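Local coordinates for DUF871 domain-containing protein (Enterococcus faecalis, PDB 2P0O) that is of unknown function but is probably a 6-phospho-N-acetylmuramidase with a TIM barrel followed by a cyclophilin-like domain, at residues Pro301-Tyr312 with Gln320-Lys331. Sequence-based numbering, arbitrary orientation.
Sequences PVGTVTIDNEKY and QVTLVDLPKDEK
Lys331 bends at chi3 (-74°), which lays CE over one face of the Tyr312 ring, 3.6 Å from its centroid and 15° off the normal: a CH-pi contact. A further bend at chi4 sends NZ on to a salt bridge with Asp329, still 4.6 Å from that centroid, a cation-pi geometry; Asp329 OD1 also receives Lys331 N in an Asx turn. Two waters link Tyr312 OH to this charged pair. Where the chain enters strand 332-337, Asn309, with CG between its backbone N and carbonyl carbon, directs ND2 to Glu330 O at 3.0 Å, almost straight (178°); Glu330 O lies in the amide plane of Asn309, while ND2 is tilted from the Glu330 carbonyl plane. Asn309 N donates to Lys331 O, and OD1 accepts from Lys311 N, a second Asx turn. At the far end, Asp325 OD1 takes Val302 N at 2.8 Å, and Gly303 N, in the type II turn closed by Thr304 N to Pro301 O, donates to Thr322 O. Between, Thr306 and Gln320 exchange two backbone bonds and Val305 faces Val321 as a non-hydrogen-bonded pair. These two bridges mark the antiparallel hairpin of strands 304-308 and 319-322, central in a four-stranded sheet of a probably cyclophilin-like C-terminal domain.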
ATOM      1  N   PRO A 301      17.048  16.363  14.251  1.00 45.94           N
ATOM      2  CA  PRO A 301      15.629  16.326  13.865  1.00 45.95           C
ATOM      3  C   PRO A 301      15.199  14.934  13.416  1.00 46.00           C
ATOM      4  O   PRO A 301      16.056  14.064  13.132  1.00 46.75           O
ATOM      5  CB  PRO A 301      15.515  17.388  12.744  1.00 45.55           C
ATOM      6  CG  PRO A 301      16.910  17.558  12.221  1.00 45.10           C
ATOM      7  CD  PRO A 301      17.810  17.333  13.441  1.00 45.70           C
ATOM      8  N   VAL A 302      13.895  14.698  13.408  1.00 45.75           N
ATOM      9  CA  VAL A 302      13.360  13.391  13.036  1.00 46.07           C
ATOM     10  C   VAL A 302      14.058  12.835  11.786  1.00 45.66           C
ATOM     11  O   VAL A 302      14.176  13.504  10.774  1.00 45.74           O
ATOM     12  CB  VAL A 302      11.778  13.380  12.926  1.00 46.48           C
ATOM     13  CG1 VAL A 302      11.269  14.444  11.950  1.00 47.69           C
ATOM     14  CG2 VAL A 302      11.281  11.987  12.529  1.00 46.05           C
ATOM     15  N   GLY A 303      14.577  11.627  11.899  1.00 46.16           N
ATOM     16  CA  GLY A 303      15.204  10.936  10.762  1.00 46.31           C
ATOM     17  C   GLY A 303      16.709  10.958  10.821  1.00 46.18           C
ATOM     18  O   GLY A 303      17.354  10.300  10.033  1.00 47.37           O
ATOM     19  N   THR A 304      17.267  11.710  11.769  1.00 46.99           N
ATOM     20  CA  THR A 304      18.707  11.828  11.937  1.00 46.57           C
ATOM     21  C   THR A 304      19.348  10.491  12.318  1.00 46.46           C
ATOM     22  O   THR A 304      18.919   9.824  13.275  1.00 47.64           O
ATOM     23  CB  THR A 304      19.104  13.000  12.905  1.00 47.40           C
ATOM     24  OG1 THR A 304      18.661  14.264  12.353  1.00 46.92           O
ATOM     25  CG2 THR A 304      20.628  13.092  13.079  1.00 46.51           C
ATOM     26  N   VAL A 305      20.349  10.096  11.536  1.00 45.15           N
ATOM     27  CA  VAL A 305      21.160   8.909  11.824  1.00 44.30           C
ATOM     28  C   VAL A 305      22.418   9.296  12.577  1.00 45.00           C
ATOM     29  O   VAL A 305      23.224  10.136  12.122  1.00 44.03           O
ATOM     30  CB  VAL A 305      21.560   8.177  10.522  1.00 44.87           C
ATOM     31  CG1 VAL A 305      22.239   6.845  10.826  1.00 42.19           C
ATOM     32  CG2 VAL A 305      20.341   7.988   9.620  1.00 42.68           C
ATOM     33  N   THR A 306      22.606   8.654  13.726  1.00 45.05           N
ATOM     34  CA  THR A 306      23.647   9.032  14.678  1.00 45.80           C
ATOM     35  C   THR A 306      24.478   7.837  15.113  1.00 45.20           C
ATOM     36  O   THR A 306      24.021   6.678  15.053  1.00 45.42           O
ATOM     37  CB  THR A 306      23.042   9.685  15.981  1.00 45.61           C
ATOM     38  OG1 THR A 306      22.389   8.683  16.762  1.00 50.42           O
ATOM     39  CG2 THR A 306      22.008  10.727  15.654  1.00 46.67           C
ATOM     40  N   ILE A 307      25.695   8.121  15.567  1.00 44.12           N
ATOM     41  CA  ILE A 307      26.522   7.111  16.207  1.00 43.78           C
ATOM     42  C   ILE A 307      27.097   7.704  17.489  1.00 44.45           C
ATOM     43  O   ILE A 307      27.608   8.844  17.486  1.00 44.40           O
ATOM     44  CB  ILE A 307      27.637   6.538  15.233  1.00 43.93           C
ATOM     45  CG1 ILE A 307      28.342   5.335  15.847  1.00 42.71           C
ATOM     46  CG2 ILE A 307      28.672   7.615  14.814  1.00 43.58           C
ATOM     47  CD1 ILE A 307      29.138   4.520  14.837  1.00 42.51           C
ATOM     48  N   ASP A 308      26.996   6.957  18.586  1.00 44.72           N
ATOM     49  CA  ASP A 308      27.538   7.421  19.859  1.00 45.54           C
ATOM     50  C   ASP A 308      29.065   7.470  19.807  1.00 45.71           C
ATOM     51  O   ASP A 308      29.703   6.498  19.384  1.00 45.29           O
ATOM     52  CB  ASP A 308      27.072   6.525  20.996  1.00 46.39           C
ATOM     53  CG  ASP A 308      25.629   6.791  21.415  1.00 48.60           C
ATOM     54  OD1 ASP A 308      24.937   7.647  20.788  1.00 51.57           O
ATOM     55  OD2 ASP A 308      25.193   6.164  22.412  1.00 51.53           O
ATOM     56  N   ASN A 309      29.665   8.599  20.199  1.00 45.64           N
ATOM     57  CA  ASN A 309      31.129   8.678  20.144  1.00 46.36           C
ATOM     58  C   ASN A 309      31.778   8.207  21.455  1.00 47.39           C
ATOM     59  O   ASN A 309      31.067   7.717  22.350  1.00 47.61           O
ATOM     60  CB  ASN A 309      31.635  10.061  19.663  1.00 45.54           C
ATOM     61  CG  ASN A 309      31.205  11.215  20.575  1.00 44.02           C
ATOM     62  OD1 ASN A 309      31.424  11.187  21.794  1.00 43.23           O
ATOM     63  ND2 ASN A 309      30.602  12.245  19.975  1.00 38.76           N
ATOM     64  N   GLU A 310      33.101   8.351  21.562  1.00 48.13           N
ATOM     65  CA  GLU A 310      33.858   7.867  22.717  1.00 50.13           C
ATOM     66  C   GLU A 310      33.455   8.547  24.036  1.00 50.23           C
ATOM     67  O   GLU A 310      33.684   7.990  25.135  1.00 51.04           O
ATOM     68  CB  GLU A 310      35.379   7.972  22.472  1.00 50.86           C
ATOM     69  CG  GLU A 310      35.925   9.391  22.481  1.00 54.28           C
ATOM     70  CD  GLU A 310      37.377   9.493  21.987  1.00 61.13           C
ATOM     71  OE1 GLU A 310      38.293   8.824  22.545  1.00 62.93           O
ATOM     72  OE2 GLU A 310      37.614  10.275  21.040  1.00 62.82           O
ATOM     73  N   LYS A 311      32.852   9.735  23.941  1.00 50.36           N
ATOM     74  CA  LYS A 311      32.404  10.456  25.151  1.00 50.29           C
ATOM     75  C   LYS A 311      31.244   9.763  25.826  1.00 49.95           C
ATOM     76  O   LYS A 311      30.971  10.046  26.979  1.00 50.54           O
ATOM     77  CB  LYS A 311      32.025  11.917  24.876  1.00 50.16           C
ATOM     78  CG  LYS A 311      33.202  12.795  24.496  1.00 51.00           C
ATOM     79  CD  LYS A 311      32.775  14.185  24.101  1.00 50.37           C
ATOM     80  CE  LYS A 311      33.990  14.988  23.680  1.00 53.01           C
ATOM     81  NZ  LYS A 311      33.617  16.379  23.341  1.00 56.04           N
ATOM     82  N   TYR A 312      30.564   8.869  25.114  1.00 49.56           N
ATOM     83  CA  TYR A 312      29.421   8.144  25.671  1.00 49.16           C
ATOM     84  C   TYR A 312      29.864   6.852  26.324  1.00 49.35           C
ATOM     85  O   TYR A 312      29.026   6.016  26.670  1.00 49.45           O
ATOM     86  CB  TYR A 312      28.349   7.862  24.597  1.00 48.67           C
ATOM     87  CG  TYR A 312      26.950   8.314  25.005  1.00 47.86           C
ATOM     88  CD1 TYR A 312      26.520   8.185  26.322  1.00 47.58           C
ATOM     89  CD2 TYR A 312      26.059   8.875  24.066  1.00 46.36           C
ATOM     90  CE1 TYR A 312      25.249   8.586  26.711  1.00 46.88           C
ATOM     91  CE2 TYR A 312      24.791   9.304  24.437  1.00 44.61           C
ATOM     92  CZ  TYR A 312      24.386   9.144  25.781  1.00 47.26           C
ATOM     93  OH  TYR A 312      23.131   9.539  26.211  1.00 46.12           O
ATOM     94  N   GLN A 320      21.747   4.978  16.114  1.00 42.20           N
ATOM     95  CA  GLN A 320      20.344   5.303  16.267  1.00 42.57           C
ATOM     96  C   GLN A 320      19.821   6.087  15.063  1.00 44.03           C
ATOM     97  O   GLN A 320      20.591   6.769  14.335  1.00 44.04           O
ATOM     98  CB  GLN A 320      20.148   6.136  17.508  1.00 42.42           C
ATOM     99  CG  GLN A 320      20.653   5.492  18.801  1.00 43.88           C
ATOM    100  CD  GLN A 320      20.275   6.299  20.009  1.00 46.48           C
ATOM    101  OE1 GLN A 320      19.943   7.483  19.893  1.00 48.21           O
ATOM    102  NE2 GLN A 320      20.324   5.684  21.170  1.00 45.48           N
ATOM    103  N   VAL A 321      18.523   5.977  14.852  1.00 43.80           N
ATOM    104  CA  VAL A 321      17.803   6.887  13.985  1.00 43.80           C
ATOM    105  C   VAL A 321      16.728   7.507  14.873  1.00 44.22           C
ATOM    106  O   VAL A 321      15.963   6.771  15.538  1.00 43.17           O
ATOM    107  CB  VAL A 321      17.146   6.124  12.807  1.00 43.74           C
ATOM    108  CG1 VAL A 321      16.461   7.091  11.820  1.00 43.16           C
ATOM    109  CG2 VAL A 321      18.183   5.235  12.072  1.00 40.96           C
ATOM    110  N   THR A 322      16.653   8.839  14.869  1.00 43.95           N
ATOM    111  CA  THR A 322      15.644   9.552  15.649  1.00 44.25           C
ATOM    112  C   THR A 322      14.230   9.462  15.106  1.00 44.98           C
ATOM    113  O   THR A 322      14.003   9.607  13.889  1.00 45.08           O
ATOM    114  CB  THR A 322      16.041  11.021  15.980  1.00 44.87           C
ATOM    115  OG1 THR A 322      16.147  11.819  14.793  1.00 44.49           O
ATOM    116  CG2 THR A 322      17.382  11.050  16.748  1.00 45.01           C
ATOM    117  N   LEU A 323      13.281   9.197  16.014  1.00 45.02           N
ATOM    118  CA  LEU A 323      11.877   9.082  15.650  1.00 45.25           C
ATOM    119  C   LEU A 323      11.150  10.389  15.913  1.00 45.77           C
ATOM    120  O   LEU A 323      10.047  10.597  15.420  1.00 45.50           O
ATOM    121  CB  LEU A 323      11.219   7.933  16.415  1.00 45.30           C
ATOM    122  CG  LEU A 323      11.720   6.527  16.004  1.00 46.49           C
ATOM    123  CD1 LEU A 323      11.060   5.430  16.861  1.00 44.21           C
ATOM    124  CD2 LEU A 323      11.485   6.264  14.510  1.00 45.60           C
ATOM    125  N   VAL A 324      11.796  11.265  16.690  1.00 46.23           N
ATOM    126  CA  VAL A 324      11.293  12.570  17.085  1.00 46.75           C
ATOM    127  C   VAL A 324      12.481  13.566  17.010  1.00 47.22           C
ATOM    128  O   VAL A 324      13.620  13.151  16.914  1.00 46.81           O
ATOM    129  CB  VAL A 324      10.711  12.524  18.540  1.00 47.55           C
ATOM    130  CG1 VAL A 324       9.612  11.461  18.677  1.00 48.76           C
ATOM    131  CG2 VAL A 324      11.806  12.211  19.585  1.00 46.23           C
ATOM    132  N   ASP A 325      12.213  14.873  17.078  1.00 47.73           N
ATOM    133  CA  ASP A 325      13.276  15.881  17.135  1.00 46.91           C
ATOM    134  C   ASP A 325      13.985  15.796  18.481  1.00 46.67           C
ATOM    135  O   ASP A 325      13.367  15.985  19.543  1.00 47.02           O
ATOM    136  CB  ASP A 325      12.694  17.286  16.960  1.00 47.15           C
ATOM    137  CG  ASP A 325      12.195  17.553  15.550  1.00 49.17           C
ATOM    138  OD1 ASP A 325      12.349  16.680  14.657  1.00 51.14           O
ATOM    139  OD2 ASP A 325      11.633  18.655  15.326  1.00 52.56           O
ATOM    140  N   LEU A 326      15.283  15.520  18.435  1.00 46.25           N
ATOM    141  CA  LEU A 326      16.117  15.505  19.632  1.00 45.91           C
ATOM    142  C   LEU A 326      17.156  16.627  19.587  1.00 46.50           C
ATOM    143  O   LEU A 326      17.625  17.032  18.518  1.00 45.65           O
ATOM    144  CB  LEU A 326      16.762  14.125  19.849  1.00 45.48           C
ATOM    145  CG  LEU A 326      15.820  13.027  20.376  1.00 46.51           C
ATOM    146  CD1 LEU A 326      16.533  11.680  20.532  1.00 46.19           C
ATOM    147  CD2 LEU A 326      15.271  13.428  21.746  1.00 49.33           C
ATOM    148  N   PRO A 327      17.503  17.164  20.760  1.00 47.17           N
ATOM    149  CA  PRO A 327      18.469  18.243  20.732  1.00 47.41           C
ATOM    150  C   PRO A 327      19.922  17.728  20.531  1.00 48.49           C
ATOM    151  O   PRO A 327      20.184  16.518  20.646  1.00 49.11           O
ATOM    152  CB  PRO A 327      18.268  18.902  22.095  1.00 47.75           C
ATOM    153  CG  PRO A 327      17.845  17.730  23.011  1.00 47.18           C
ATOM    154  CD  PRO A 327      17.046  16.821  22.129  1.00 46.77           C
ATOM    155  N   LYS A 328      20.827  18.647  20.188  1.00 49.14           N
ATOM    156  CA  LYS A 328      22.283  18.446  20.154  1.00 50.23           C
ATOM    157  C   LYS A 328      22.802  17.726  21.406  1.00 50.39           C
ATOM    158  O   LYS A 328      22.398  18.059  22.522  1.00 50.43           O
ATOM    159  CB  LYS A 328      22.928  19.841  20.115  1.00 51.06           C
ATOM    160  CG  LYS A 328      24.425  19.878  19.924  1.00 54.32           C
ATOM    161  CD  LYS A 328      25.124  20.815  20.904  1.00 57.98           C
ATOM    162  CE  LYS A 328      24.795  22.282  20.654  1.00 60.65           C
ATOM    163  NZ  LYS A 328      25.373  22.782  19.375  1.00 63.71           N
ATOM    164  N   ASP A 329      23.714  16.769  21.221  1.00 50.42           N
ATOM    165  CA  ASP A 329      24.384  16.070  22.325  1.00 49.86           C
ATOM    166  C   ASP A 329      25.866  15.874  21.940  1.00 49.63           C
ATOM    167  O   ASP A 329      26.163  15.210  20.941  1.00 48.99           O
ATOM    168  CB  ASP A 329      23.663  14.730  22.590  1.00 49.98           C
ATOM    169  CG  ASP A 329      24.168  13.994  23.841  1.00 51.68           C
ATOM    170  OD1 ASP A 329      25.390  13.942  24.083  1.00 52.01           O
ATOM    171  OD2 ASP A 329      23.337  13.400  24.571  1.00 54.39           O
ATOM    172  N   GLU A 330      26.791  16.447  22.722  1.00 48.87           N
ATOM    173  CA  GLU A 330      28.253  16.367  22.427  1.00 49.09           C
ATOM    174  C   GLU A 330      28.748  14.925  22.261  1.00 47.63           C
ATOM    175  O   GLU A 330      29.755  14.677  21.593  1.00 47.11           O
ATOM    176  CB  GLU A 330      29.102  17.066  23.525  1.00 49.92           C
ATOM    177  CG  GLU A 330      28.853  16.491  24.977  1.00 53.28           C
ATOM    178  CD  GLU A 330      30.057  16.577  25.949  1.00 59.44           C
ATOM    179  OE1 GLU A 330      31.029  17.352  25.671  1.00 59.54           O
ATOM    180  OE2 GLU A 330      30.014  15.863  27.007  1.00 60.51           O
ATOM    181  N   LYS A 331      28.025  13.985  22.870  1.00 46.20           N
ATOM    182  CA  LYS A 331      28.421  12.586  22.898  1.00 45.54           C
ATOM    183  C   LYS A 331      27.882  11.766  21.738  1.00 45.11           C
ATOM    184  O   LYS A 331      28.175  10.579  21.644  1.00 45.30           O
ATOM    185  CB  LYS A 331      27.991  11.927  24.209  1.00 45.64           C
ATOM    186  CG  LYS A 331      28.352  12.712  25.459  1.00 44.41           C
ATOM    187  CD  LYS A 331      27.981  11.906  26.717  1.00 46.20           C
ATOM    188  CE  LYS A 331      26.472  11.870  26.971  1.00 45.60           C
ATOM    189  NZ  LYS A 331      25.727  13.156  26.711  1.00 43.22           N
TER
HETATM  190  O   HOH W   1      20.704   9.955  18.699  1.00 47.10           O
HETATM  191  O   HOH W   2      31.969  16.291  21.258  1.00 55.53           O
HETATM  192  O   HOH W   3      21.903  10.985  24.285  1.00 46.16           O
HETATM  193  O   HOH W   4      23.407  11.896  27.777  1.00 58.29           O